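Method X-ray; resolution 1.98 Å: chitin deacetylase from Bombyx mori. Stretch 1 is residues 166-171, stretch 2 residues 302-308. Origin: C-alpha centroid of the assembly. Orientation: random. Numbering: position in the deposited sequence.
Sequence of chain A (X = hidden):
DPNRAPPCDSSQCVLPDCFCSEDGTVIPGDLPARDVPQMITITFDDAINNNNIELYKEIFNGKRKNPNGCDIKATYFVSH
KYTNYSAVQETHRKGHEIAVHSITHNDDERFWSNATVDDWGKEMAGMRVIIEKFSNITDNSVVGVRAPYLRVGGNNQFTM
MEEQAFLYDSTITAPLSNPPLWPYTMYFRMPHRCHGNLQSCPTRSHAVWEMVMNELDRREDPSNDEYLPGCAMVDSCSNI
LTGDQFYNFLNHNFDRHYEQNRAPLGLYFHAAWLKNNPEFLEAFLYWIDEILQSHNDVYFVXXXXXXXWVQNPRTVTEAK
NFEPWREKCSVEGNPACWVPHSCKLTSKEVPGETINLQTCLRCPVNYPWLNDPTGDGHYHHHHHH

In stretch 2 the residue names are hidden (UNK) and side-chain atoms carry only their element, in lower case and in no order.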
ATOM      1  N   PHE A 166      -1.356  12.895  -6.707  1.00 24.82           N
ATOM      2  CA  PHE A 166      -1.395  11.698  -5.881  1.00 22.08           C
ATOM      3  C   PHE A 166      -1.240  12.110  -4.418  1.00 26.03           C
ATOM      4  O   PHE A 166      -0.626  13.134  -4.107  1.00 26.91           O
ATOM      5  CB  PHE A 166      -0.290  10.718  -6.291  1.00 19.28           C
ATOM      6  CG  PHE A 166      -0.622   9.896  -7.528  1.00 23.07           C
ATOM      7  CD1 PHE A 166      -1.514   8.827  -7.454  1.00 21.94           C
ATOM      8  CD2 PHE A 166      -0.055  10.203  -8.760  1.00 21.19           C
ATOM      9  CE1 PHE A 166      -1.820   8.080  -8.584  1.00 19.83           C
ATOM     10  CE2 PHE A 166      -0.355   9.448  -9.897  1.00 21.45           C
ATOM     11  CZ  PHE A 166      -1.244   8.392  -9.807  1.00 16.48           C
ATOM     12  N   LEU A 167      -1.811  11.311  -3.514  1.00 22.49           N
ATOM     13  CA  LEU A 167      -1.737  11.665  -2.098  1.00 22.75           C
ATOM     14  C   LEU A 167      -0.458  11.138  -1.460  1.00 23.17           C
ATOM     15  O   LEU A 167       0.231  11.860  -0.729  1.00 24.76           O
ATOM     16  CB  LEU A 167      -2.957  11.126  -1.357  1.00 23.35           C
ATOM     17  CG  LEU A 167      -2.984  11.360   0.156  1.00 23.38           C
ATOM     18  CD1 LEU A 167      -3.015  12.873   0.458  1.00 27.46           C
ATOM     19  CD2 LEU A 167      -4.176  10.614   0.773  1.00 22.32           C
ATOM     20  N   TYR A 168      -0.116   9.882  -1.716  1.00 17.84           N
ATOM     21  CA  TYR A 168       1.012   9.317  -1.006  1.00 19.48           C
ATOM     22  C   TYR A 168       1.757   8.341  -1.884  1.00 21.46           C
ATOM     23  O   TYR A 168       1.200   7.745  -2.815  1.00 21.57           O
ATOM     24  CB  TYR A 168       0.589   8.608   0.285  1.00 19.20           C
ATOM     25  CG  TYR A 168      -0.222   7.345   0.063  1.00 21.87           C
ATOM     26  CD1 TYR A 168       0.402   6.105  -0.072  1.00 18.27           C
ATOM     27  CD2 TYR A 168      -1.607   7.400  -0.032  1.00 18.40           C
ATOM     28  CE1 TYR A 168      -0.342   4.940  -0.282  1.00 18.79           C
ATOM     29  CE2 TYR A 168      -2.360   6.243  -0.253  1.00 20.76           C
ATOM     30  CZ  TYR A 168      -1.719   5.023  -0.364  1.00 18.55           C
ATOM     31  OH  TYR A 168      -2.447   3.882  -0.591  1.00 18.70           O
ATOM     32  N   ASP A 169       3.024   8.167  -1.538  1.00 19.51           N
ATOM     33  CA  ASP A 169       3.859   7.093  -2.024  1.00 18.01           C
ATOM     34  C   ASP A 169       4.095   6.089  -0.902  1.00 21.64           C
ATOM     35  O   ASP A 169       4.139   6.451   0.279  1.00 21.17           O
ATOM     36  CB  ASP A 169       5.193   7.644  -2.517  1.00 20.90           C
ATOM     37  CG  ASP A 169       6.162   6.557  -2.855  1.00 21.80           C
ATOM     38  OD1 ASP A 169       5.928   5.860  -3.863  1.00 20.07           O
ATOM     39  OD2 ASP A 169       7.140   6.361  -2.110  1.00 21.49           O
ATOM     40  N   SER A 170       4.229   4.814  -1.274  1.00 17.36           N
ATOM     41  CA  SER A 170       4.686   3.767  -0.354  1.00 21.36           C
ATOM     42  C   SER A 170       5.697   2.918  -1.121  1.00 18.13           C
ATOM     43  O   SER A 170       5.467   1.751  -1.453  1.00 19.07           O
ATOM     44  CB  SER A 170       3.545   2.913   0.201  1.00 20.47           C
ATOM     45  OG  SER A 170       4.045   2.052   1.238  1.00 15.99           O
ATOM     46  N   THR A 171       6.831   3.531  -1.418  1.00 17.16           N
ATOM     47  CA  THR A 171       7.950   2.870  -2.081  1.00 18.57           C
ATOM     48  C   THR A 171       9.245   2.942  -1.277  1.00 20.23           C
ATOM     49  O   THR A 171      10.104   2.071  -1.425  1.00 20.02           O
ATOM     50  CB  THR A 171       8.187   3.511  -3.459  1.00 19.27           C
ATOM     51  OG1 THR A 171       6.949   3.573  -4.181  1.00 23.10           O
ATOM     52  CG2 THR A 171       9.227   2.747  -4.256  1.00 18.00           C
ATOM     53  N   UNK A 302      -6.748   0.846   5.794  1.00 21.44           N
ATOM     54  CA  UNK A 302      -6.075   1.167   4.541  1.00 18.82           C
ATOM     55  C   UNK A 302      -4.979   2.203   4.771  1.00 22.79           C
ATOM     56  O   UNK A 302      -4.906   2.859   5.816  1.00 21.51           O
ATOM     57  c   UNK A 302      -8.289   0.805   3.392  1.00 17.49           C
ATOM     58  c   UNK A 302      -7.060   1.708   3.513  1.00 16.44           C
ATOM     59  o   UNK A 302      -7.487   3.017   3.907  1.00 18.38           O
ATOM     60  N   UNK A 303      -4.148   2.393   3.746  1.00 17.51           N
ATOM     61  CA  UNK A 303      -3.108   3.419   3.823  1.00 22.44           C
ATOM     62  C   UNK A 303      -3.711   4.808   3.923  1.00 22.69           C
ATOM     63  O   UNK A 303      -3.244   5.645   4.702  1.00 21.71           O
ATOM     64  c   UNK A 303       0.995   1.764   2.183  1.00 25.66           C
ATOM     65  c   UNK A 303      -1.658   1.981   2.347  1.00 30.11           C
ATOM     66  s   UNK A 303      -0.240   1.737   3.391  1.00 41.16           S
ATOM     67  c   UNK A 303      -2.202   3.344   2.600  1.00 19.60           C
ATOM     68  N   UNK A 304      -4.713   5.098   3.082  1.00 19.98           N
ATOM     69  CA  UNK A 304      -5.391   6.384   3.172  1.00 19.23           C
ATOM     70  C   UNK A 304      -5.948   6.604   4.575  1.00 22.19           C
ATOM     71  O   UNK A 304      -5.889   7.719   5.106  1.00 23.50           O
ATOM     72  c   UNK A 304      -7.433   7.692   2.369  1.00 23.20           C
ATOM     73  c   UNK A 304      -6.507   6.467   2.128  1.00 24.68           C
ATOM     74  o   UNK A 304      -5.927   6.578   0.825  1.00 22.15           O
ATOM     75  N   UNK A 305      -6.459   5.540   5.207  1.00 22.86           N
ATOM     76  CA  UNK A 305      -7.006   5.679   6.555  1.00 23.21           C
ATOM     77  C   UNK A 305      -5.919   5.993   7.584  1.00 23.31           C
ATOM     78  O   UNK A 305      -6.197   6.680   8.576  1.00 26.94           O
ATOM     79  n   UNK A 305     -11.163   3.107   6.105  1.00 24.71           N
ATOM     80  c   UNK A 305      -9.873   3.088   6.416  1.00 22.70           C
ATOM     81  c   UNK A 305      -7.777   4.415   6.934  1.00 16.87           C
ATOM     82  c   UNK A 305      -9.152   4.401   6.298  1.00 19.56           C
ATOM     83  o   UNK A 305      -9.298   2.067   6.801  1.00 21.50           O
ATOM     84  N   UNK A 306      -4.689   5.515   7.377  1.00 19.20           N
ATOM     85  CA  UNK A 306      -3.595   5.930   8.253  1.00 20.64           C
ATOM     86  C   UNK A 306      -3.390   7.436   8.147  1.00 26.84           C
ATOM     87  O   UNK A 306      -3.330   8.146   9.158  1.00 24.38           O
ATOM     88  c   UNK A 306      -2.297   5.167   7.930  1.00 21.45           C
ATOM     89  c   UNK A 306      -2.460   3.696   8.213  1.00 18.11           C
ATOM     90  c   UNK A 306      -1.139   5.724   8.784  1.00 21.65           C
ATOM     91  N   UNK A 307      -3.299   7.945   6.915  1.00 20.26           N
ATOM     92  CA  UNK A 307      -3.092   9.377   6.711  1.00 23.91           C
ATOM     93  C   UNK A 307      -4.236  10.182   7.324  1.00 27.22           C
ATOM     94  O   UNK A 307      -4.020  11.256   7.895  1.00 24.71           O
ATOM     95  c   UNK A 307      -2.920   9.682   5.207  1.00 23.41           C
ATOM     96  c   UNK A 307      -2.900  11.199   4.946  1.00 24.07           C
ATOM     97  c   UNK A 307      -1.481   9.101   3.129  1.00 26.68           C
ATOM     98  c   UNK A 307      -1.645   9.020   4.677  1.00 25.63           C
ATOM     99  N   UNK A 308      -5.469   9.676   7.229  1.00 22.18           N
ATOM    100  CA  UNK A 308      -6.596  10.401   7.806  1.00 25.56           C
ATOM    101  C   UNK A 308      -6.473  10.482   9.326  1.00 29.61           C
ATOM    102  O   UNK A 308      -6.781  11.523   9.924  1.00 29.38           O
ATOM    103  n   UNK A 308     -10.287   9.771   4.655  1.00 33.70           N
ATOM    104  c   UNK A 308      -7.910   9.744   7.383  1.00 27.01           C
ATOM    105  c   UNK A 308      -9.396   9.180   5.439  1.00 33.07           C
ATOM    106  o   UNK A 308      -9.477   7.997   5.767  1.00 26.62           O
ATOM    107  c   UNK A 308      -8.267  10.042   5.937  1.00 25.96           C
TER

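Position 302 carries three side-chain atoms: a first carbon that holds one oxygen and one further carbon. A branched carbon bearing a hydroxyl and a methyl is threonine, so this is Thr302. It does not touch stretch 1; its task lies at the start of the helix. As the N-cap, its OG1 accepts from the backbone N of position 305 at 3.0 Å, occupying an amide that has no helical carbonyl before it to bond with.

Position 303 has an unbranched chain of two carbons, a sulfur and a terminal carbon. Its CB lies 3.2 Å from Tyr168 OH and 3.4 Å from Tyr168 CZ, and its last carbon comes within 3.2 Å of Ser170 OG. Only methionine has a thioether in such a chain, which makes this Met303. Its CA-to-CB bond points toward stretch 1, and the long, flexible side chain, with chi1 and chi2 both m, reaches from the tyrosine to the serine. Neither hydroxyl depends on it for a partner, since Tyr168 OH and Ser170 OG are hydrogen-bonded elsewhere in the structure.

At position 304 a first carbon again carries one oxygen and one carbon. The oxygen sits 3.7 Å from Tyr168 CE2, at the ring edge and near its plane, and 4.4 Å from Leu167 CD2. This is threonine once more, Thr304. The CA-to-CB bond points sideways, and the short side chain suits a place beside the ring; its OG1 is satisfied by a hydrogen bond elsewhere.

Position 305 shows three carbons in a row, the third carrying an oxygen and a nitrogen. This terminal amide on a three-carbon chain identifies Gln305. It is out of reach of stretch 1, but its OE1 accepts from Thr302 N at 3.0 Å. Together with the bond from Gln305 N to Thr302 OG1, this gives a reciprocal pair that fastens the helix start.

Position 306 has three carbons, the first holding the other two: valine. Val306 is buried but out of reach of stretch 1, so its compact apolar side chain serves the interior rather than this contact.

Position 307 has four carbons, forked at the first, with one arm two carbons long. The end of that arm lies 3.6 Å from Tyr168 CB and 3.9 Å from Leu167 CD2. The fork defines isoleucine, and Ile307, with chi2 t, extends CD1 to both neighbours.

Position 308 repeats the three-carbon chain ending in an amide, hence Gln308. It is partly exposed, a fitting place for a polar group, and makes no contact with stretch 1.

The contact is therefore one of packing, without a hydrogen bond between the stretches. Met303, Thr304 and Ile307 gather around Tyr168, while Leu167 and Ser170 extend the surface. The helical bond from Ile307 N to Met303 O, 3.2 Å, reflects the single turn that brings both apolar side chains toward stretch 1. In all, 303 Å² is buried, counting both sides.

Stretch 2 (302-308) TMTQVIQ
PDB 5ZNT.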